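Local coordinates for protein KLLA0E08119p (Kluyveromyces lactis, PDB 3VA7) that probably carboxylates urea to urea-1-carboxylate with ATP, hydrogencarbonate and a biotin cofactor, this chain being the urea carboxylase part of a larger urea-degrading enzyme, at residues L987-P1001 with M1030-Y1044. Residues are numbered along the deposited sequence; the frame is centred on the assembly and turned at random.
Sequences LGLGDVFLGSPCAVP and MYMCIYNAEGSPGGY. With URE (urea), chain C; BTI (5-(hexahydro-2-oxo-1H-thieno[3,4-D]imidazol-6-yl)pentanal), chain B.
With CG turned away from its own carbonyl carbon (chi1 -71°), N1036 aims its amide at the F993–S996 type I' turn, while S996, whose OG also lies anti to its carbonyl carbon (chi1 -74°), puts that oxygen in line with the N1036 N-H. N1036 ND2 donates to L994 O at 2.7 Å, the acceptor lying in the amide plane, and N1036 N donates to S996 OG at 2.8 Å in a nearly straight bond. On the far side of the amide, N1036 OD1 takes the backbone N-H of A1053, which fixes the flip of the group. A water donates to V992 O, accepts from A1037 N and meets S1040 OG, tying the two loops together. Further along, strands 997-1001 and 1031-1034 run antiparallel, and A999 and M1032 form a hydrogen-bonded pair, A999 N to M1032 O and M1032 N to A999 O, each 2.9 Å. C998 SG approaches the Y1031 ring obliquely, 4.4 Å from its centroid, and V1000 CB rests 3.9 Å from Y1031 CD2.

Between the loops sits urea. Its N1 makes a weak bond of 2.7 Å to Y1035 OH, a hydroxyl that also receives Y1044 N and R1017, while D991 OD1 lies 3.2 Å from urea O. A phenylalanine in place of Y1035 would probably leave urea N1, Y1044 N and R1017 without this shared oxygen and the Y1044 loop less firmly placed. Y1044 OH is held by D728. P1041 and V992 reach the biotin group beyond, so the loops leaving these neighbouring strands form the urea pocket of the carboxyltransferase domain, beside the biotin that, as in biotin-dependent carboxylases, would bring the carboxyl group.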
loop_
_atom_site.group_PDB
_atom_site.type_symbol
_atom_site.label_atom_id
_atom_site.label_comp_id
_atom_site.label_asym_id
_atom_site.label_seq_id
_atom_site.Cartn_x
_atom_site.Cartn_y
_atom_site.Cartn_z
ATOM N N LEU A 987 17.510 -16.439 9.216
ATOM C CA LEU A 987 17.355 -17.847 8.867
ATOM C C LEU A 987 16.207 -18.141 7.886
ATOM O O LEU A 987 16.246 -19.166 7.191
ATOM C CB LEU A 987 17.189 -18.686 10.120
ATOM C CG LEU A 987 18.345 -18.589 11.119
ATOM C CD1 LEU A 987 18.056 -19.386 12.405
ATOM C CD2 LEU A 987 19.684 -18.980 10.464
ATOM N N GLY A 988 15.194 -17.258 7.859
ATOM C CA GLY A 988 13.985 -17.350 7.013
ATOM C C GLY A 988 13.240 -15.997 6.936
ATOM O O GLY A 988 13.543 -15.086 7.701
ATOM N N LEU A 989 12.302 -15.840 6.008
ATOM C CA LEU A 989 11.534 -14.589 5.877
ATOM C C LEU A 989 10.059 -14.772 6.164
ATOM O O LEU A 989 9.507 -15.868 6.072
ATOM C CB LEU A 989 11.705 -13.994 4.497
ATOM C CG LEU A 989 13.124 -13.801 3.959
ATOM C CD1 LEU A 989 13.065 -13.156 2.612
ATOM C CD2 LEU A 989 14.009 -12.971 4.860
ATOM N N GLY A 990 9.412 -13.685 6.540
ATOM C CA GLY A 990 7.966 -13.650 6.863
ATOM C C GLY A 990 7.640 -14.099 8.259
ATOM O O GLY A 990 6.639 -14.768 8.460
ATOM N N ASP A 991 8.508 -13.767 9.221
ATOM C CA ASP A 991 8.209 -13.937 10.668
ATOM C C ASP A 991 8.045 -12.551 11.340
ATOM O O ASP A 991 8.960 -12.066 12.001
ATOM C CB ASP A 991 9.377 -14.628 11.307
ATOM C CG ASP A 991 8.975 -15.487 12.483
ATOM O OD1 ASP A 991 7.902 -15.229 13.110
ATOM O OD2 ASP A 991 9.761 -16.427 12.782
ATOM N N VAL A 992 6.929 -11.872 11.131
ATOM C CA VAL A 992 5.747 -12.417 10.460
ATOM C C VAL A 992 5.366 -11.287 9.491
ATOM O O VAL A 992 5.444 -10.095 9.849
ATOM C CB VAL A 992 4.782 -12.766 11.598
ATOM C CG1 VAL A 992 3.899 -11.630 12.048
ATOM C CG2 VAL A 992 4.157 -14.073 11.485
ATOM N N PHE A 993 5.127 -11.645 8.229
ATOM C CA PHE A 993 4.680 -10.721 7.140
ATOM C C PHE A 993 5.764 -9.959 6.490
ATOM O O PHE A 993 6.727 -9.572 7.116
ATOM C CB PHE A 993 3.570 -9.720 7.568
ATOM C CG PHE A 993 2.359 -10.401 8.153
ATOM C CD1 PHE A 993 2.201 -10.499 9.527
ATOM C CD2 PHE A 993 1.407 -11.027 7.304
ATOM C CE1 PHE A 993 1.112 -11.184 10.061
ATOM C CE2 PHE A 993 0.323 -11.710 7.821
ATOM C CZ PHE A 993 0.160 -11.790 9.205
ATOM N N LEU A 994 5.504 -9.662 5.230
ATOM C CA LEU A 994 6.340 -8.871 4.347
ATOM C C LEU A 994 7.848 -8.962 4.636
ATOM O O LEU A 994 8.496 -7.998 4.988
ATOM C CB LEU A 994 5.805 -7.455 4.288
ATOM C CG LEU A 994 4.262 -7.369 4.186
ATOM C CD1 LEU A 994 3.835 -5.891 4.278
ATOM C CD2 LEU A 994 3.642 -8.010 2.968
ATOM N N GLY A 995 8.393 -10.157 4.493
ATOM C CA GLY A 995 9.833 -10.344 4.613
ATOM C C GLY A 995 10.459 -10.088 5.985
ATOM O O GLY A 995 11.713 -9.960 6.100
ATOM N N SER A 996 9.591 -10.015 6.998
ATOM C CA SER A 996 9.991 -9.981 8.372
ATOM C C SER A 996 10.890 -11.154 8.677
ATOM O O SER A 996 10.457 -12.300 8.526
ATOM C CB SER A 996 8.780 -10.101 9.275
ATOM O OG SER A 996 8.045 -8.900 9.276
ATOM N N PRO A 997 12.105 -10.887 9.199
ATOM C CA PRO A 997 13.098 -11.956 9.378
ATOM C C PRO A 997 12.928 -12.736 10.641
ATOM O O PRO A 997 12.360 -12.216 11.584
ATOM C CB PRO A 997 14.424 -11.203 9.451
ATOM C CG PRO A 997 14.007 -9.877 10.058
ATOM C CD PRO A 997 12.629 -9.558 9.539
ATOM N N CYS A 998 13.380 -13.992 10.630
ATOM C CA CYS A 998 13.696 -14.724 11.842
ATOM C C CYS A 998 15.217 -14.972 11.895
ATOM O O CYS A 998 15.789 -15.688 11.081
ATOM C CB CYS A 998 12.907 -16.012 11.900
ATOM S SG CYS A 998 13.233 -17.072 13.348
ATOM N N ALA A 999 15.886 -14.357 12.852
ATOM C CA ALA A 999 17.321 -14.296 12.859
ATOM C C ALA A 999 17.760 -14.864 14.175
ATOM O O ALA A 999 16.923 -15.004 15.071
ATOM C CB ALA A 999 17.775 -12.845 12.715
ATOM N N VAL A 1000 19.051 -15.201 14.288
ATOM C CA VAL A 1000 19.615 -15.844 15.475
ATOM C C VAL A 1000 21.016 -15.318 15.730
ATOM O O VAL A 1000 21.790 -15.126 14.791
ATOM C CB VAL A 1000 19.696 -17.360 15.316
ATOM C CG1 VAL A 1000 20.678 -17.759 14.226
ATOM C CG2 VAL A 1000 20.041 -18.012 16.641
ATOM N N PRO A 1001 21.338 -15.016 16.992
ATOM C CA PRO A 1001 22.653 -14.418 17.112
ATOM C C PRO A 1001 23.732 -15.432 16.702
ATOM O O PRO A 1001 23.571 -16.639 16.926
ATOM C CB PRO A 1001 22.729 -14.060 18.603
ATOM C CG PRO A 1001 21.349 -13.976 19.034
ATOM C CD PRO A 1001 20.608 -15.012 18.271
ATOM N N MET A 1030 15.183 -17.646 21.676
ATOM C CA MET A 1030 16.486 -17.047 21.283
ATOM C C MET A 1030 16.493 -16.275 19.945
ATOM O O MET A 1030 17.536 -15.748 19.547
ATOM C CB MET A 1030 17.568 -18.099 21.273
ATOM C CG MET A 1030 17.806 -18.736 19.942
ATOM S SD MET A 1030 18.548 -20.371 20.171
ATOM C CE MET A 1030 18.985 -20.828 18.485
ATOM N N TYR A 1031 15.337 -16.176 19.287
ATOM C CA TYR A 1031 15.303 -15.623 17.947
ATOM C C TYR A 1031 14.929 -14.163 17.965
ATOM O O TYR A 1031 14.244 -13.695 18.874
ATOM C CB TYR A 1031 14.380 -16.439 16.981
ATOM C CG TYR A 1031 14.830 -17.885 16.779
ATOM C CD1 TYR A 1031 14.150 -18.933 17.427
ATOM C CD2 TYR A 1031 15.962 -18.197 16.024
ATOM C CE1 TYR A 1031 14.539 -20.220 17.290
ATOM C CE2 TYR A 1031 16.391 -19.533 15.878
ATOM C CZ TYR A 1031 15.674 -20.541 16.515
ATOM O OH TYR A 1031 16.050 -21.888 16.443
ATOM N N MET A 1032 15.382 -13.461 16.929
ATOM C CA MET A 1032 15.109 -12.062 16.751
ATOM C C MET A 1032 14.268 -11.832 15.513
ATOM O O MET A 1032 14.510 -12.451 14.490
ATOM C CB MET A 1032 16.422 -11.334 16.594
ATOM C CG MET A 1032 16.210 -9.868 16.410
ATOM S SD MET A 1032 16.337 -9.364 14.691
ATOM C CE MET A 1032 14.898 -8.434 14.685
ATOM N N CYS A 1033 13.297 -10.920 15.588
ATOM C CA CYS A 1033 12.519 -10.512 14.403
ATOM C C CYS A 1033 12.348 -8.997 14.321
ATOM O O CYS A 1033 12.460 -8.294 15.332
ATOM C CB CYS A 1033 11.152 -11.160 14.389
ATOM S SG CYS A 1033 9.959 -10.376 15.488
ATOM N N ILE A 1034 12.135 -8.502 13.108
ATOM C CA ILE A 1034 11.736 -7.132 12.863
ATOM C C ILE A 1034 10.353 -7.217 12.240
ATOM O O ILE A 1034 10.175 -7.910 11.240
ATOM C CB ILE A 1034 12.675 -6.426 11.904
ATOM C CG1 ILE A 1034 14.040 -6.282 12.560
ATOM C CG2 ILE A 1034 12.116 -5.098 11.544
ATOM C CD1 ILE A 1034 15.156 -5.830 11.610
ATOM N N TYR A 1035 9.359 -6.569 12.858
ATOM C CA TYR A 1035 7.983 -6.617 12.318
ATOM C C TYR A 1035 7.900 -5.654 11.132
ATOM O O TYR A 1035 7.790 -4.449 11.321
ATOM C CB TYR A 1035 6.948 -6.280 13.389
ATOM C CG TYR A 1035 6.783 -7.330 14.459
ATOM C CD1 TYR A 1035 7.601 -7.319 15.586
ATOM C CD2 TYR A 1035 5.820 -8.339 14.374
ATOM C CE1 TYR A 1035 7.496 -8.264 16.602
ATOM C CE2 TYR A 1035 5.695 -9.337 15.433
ATOM C CZ TYR A 1035 6.566 -9.272 16.530
ATOM O OH TYR A 1035 6.545 -10.176 17.592
ATOM N N ASN A 1036 7.988 -6.174 9.910
ATOM C CA ASN A 1036 8.016 -5.276 8.731
ATOM C C ASN A 1036 6.705 -4.562 8.413
ATOM O O ASN A 1036 6.716 -3.610 7.631
ATOM C CB ASN A 1036 8.550 -5.971 7.461
ATOM C CG ASN A 1036 10.018 -6.252 7.536
ATOM O OD1 ASN A 1036 10.720 -5.678 8.384
ATOM N ND2 ASN A 1036 10.521 -7.125 6.631
ATOM N N ALA A 1037 5.591 -5.024 8.985
ATOM C CA ALA A 1037 4.275 -4.423 8.690
ATOM C C ALA A 1037 3.600 -3.732 9.895
ATOM O O ALA A 1037 3.687 -4.218 11.028
ATOM C CB ALA A 1037 3.361 -5.468 8.136
ATOM N N GLU A 1038 2.895 -2.643 9.623
ATOM C CA GLU A 1038 2.166 -1.899 10.619
ATOM C C GLU A 1038 0.858 -2.640 10.985
ATOM O O GLU A 1038 0.064 -2.948 10.116
ATOM C CB GLU A 1038 1.842 -0.519 10.052
ATOM C CG GLU A 1038 0.843 0.313 10.861
ATOM C CD GLU A 1038 1.302 0.596 12.295
ATOM O OE1 GLU A 1038 0.432 0.540 13.166
ATOM O OE2 GLU A 1038 2.522 0.847 12.563
ATOM N N GLY A 1039 0.618 -2.884 12.275
ATOM C CA GLY A 1039 -0.629 -3.518 12.685
ATOM C C GLY A 1039 -0.615 -5.037 12.527
ATOM O O GLY A 1039 -1.618 -5.634 12.130
ATOM N N SER A 1040 0.507 -5.685 12.810
ATOM C CA SER A 1040 0.512 -7.142 12.699
ATOM C C SER A 1040 0.459 -7.863 14.028
ATOM O O SER A 1040 1.076 -7.425 15.008
ATOM C CB SER A 1040 1.675 -7.696 11.822
ATOM O OG SER A 1040 2.911 -7.140 12.193
ATOM N N PRO A 1041 -0.274 -8.974 14.060
ATOM C CA PRO A 1041 -0.302 -9.847 15.244
ATOM C C PRO A 1041 1.133 -10.227 15.477
ATOM O O PRO A 1041 1.917 -10.137 14.569
ATOM C CB PRO A 1041 -1.114 -11.043 14.762
ATOM C CG PRO A 1041 -2.064 -10.410 13.697
ATOM C CD PRO A 1041 -1.137 -9.474 12.975
ATOM N N GLY A 1042 1.510 -10.586 16.682
ATOM C CA GLY A 1042 2.907 -10.792 16.954
ATOM C C GLY A 1042 2.944 -11.448 18.309
ATOM O O GLY A 1042 2.039 -11.253 19.130
ATOM N N GLY A 1043 4.002 -12.208 18.564
ATOM C CA GLY A 1043 4.065 -13.021 19.748
ATOM C C GLY A 1043 5.418 -12.888 20.393
ATOM O O GLY A 1043 5.600 -13.360 21.525
ATOM N N TYR A 1044 6.376 -12.276 19.706
ATOM C CA TYR A 1044 7.732 -12.094 20.307
ATOM C C TYR A 1044 7.758 -11.007 21.433
ATOM O O TYR A 1044 6.919 -10.087 21.445
ATOM C CB TYR A 1044 8.741 -11.706 19.240
ATOM C CG TYR A 1044 9.300 -12.836 18.391
ATOM C CD1 TYR A 1044 10.662 -12.837 18.016
ATOM C CD2 TYR A 1044 8.488 -13.876 17.914
ATOM C CE1 TYR A 1044 11.189 -13.850 17.234
ATOM C CE2 TYR A 1044 9.005 -14.878 17.093
ATOM C CZ TYR A 1044 10.361 -14.857 16.767
ATOM O OH TYR A 1044 10.907 -15.852 15.980
HETATM C C URE C . 6.250 -13.131 15.705
HETATM O O URE C . 7.205 -12.692 15.016
HETATM N N1 URE C . 5.454 -12.343 16.384
HETATM N N2 URE C . 5.919 -14.420 15.867
HETATM C C11 BTI B . -5.287 -13.142 14.604
HETATM O O11 BTI B . -4.870 -12.679 15.710
HETATM C C10 BTI B . -4.499 -14.139 13.701
HETATM C C9 BTI B . -3.113 -14.408 14.283
HETATM C C8 BTI B . -2.356 -15.588 13.689
HETATM C C7 BTI B . -1.229 -16.157 14.575
HETATM C C2 BTI B . -0.260 -15.131 15.125
HETATM S S1 BTI B . 0.573 -14.220 13.859
HETATM C C6 BTI B . 1.944 -13.808 14.879
HETATM C C5 BTI B . 2.064 -14.864 15.956
HETATM N N3 BTI B . 3.103 -15.713 15.434
HETATM C C3 BTI B . 2.624 -16.871 15.063
HETATM O O3 BTI B . 3.373 -17.851 14.599
HETATM N N2 BTI B . 1.324 -16.955 15.250
HETATM C C4 BTI B . 0.832 -15.779 15.959
HETATM O O HOH W 1 5.160 -7.539 10.677
#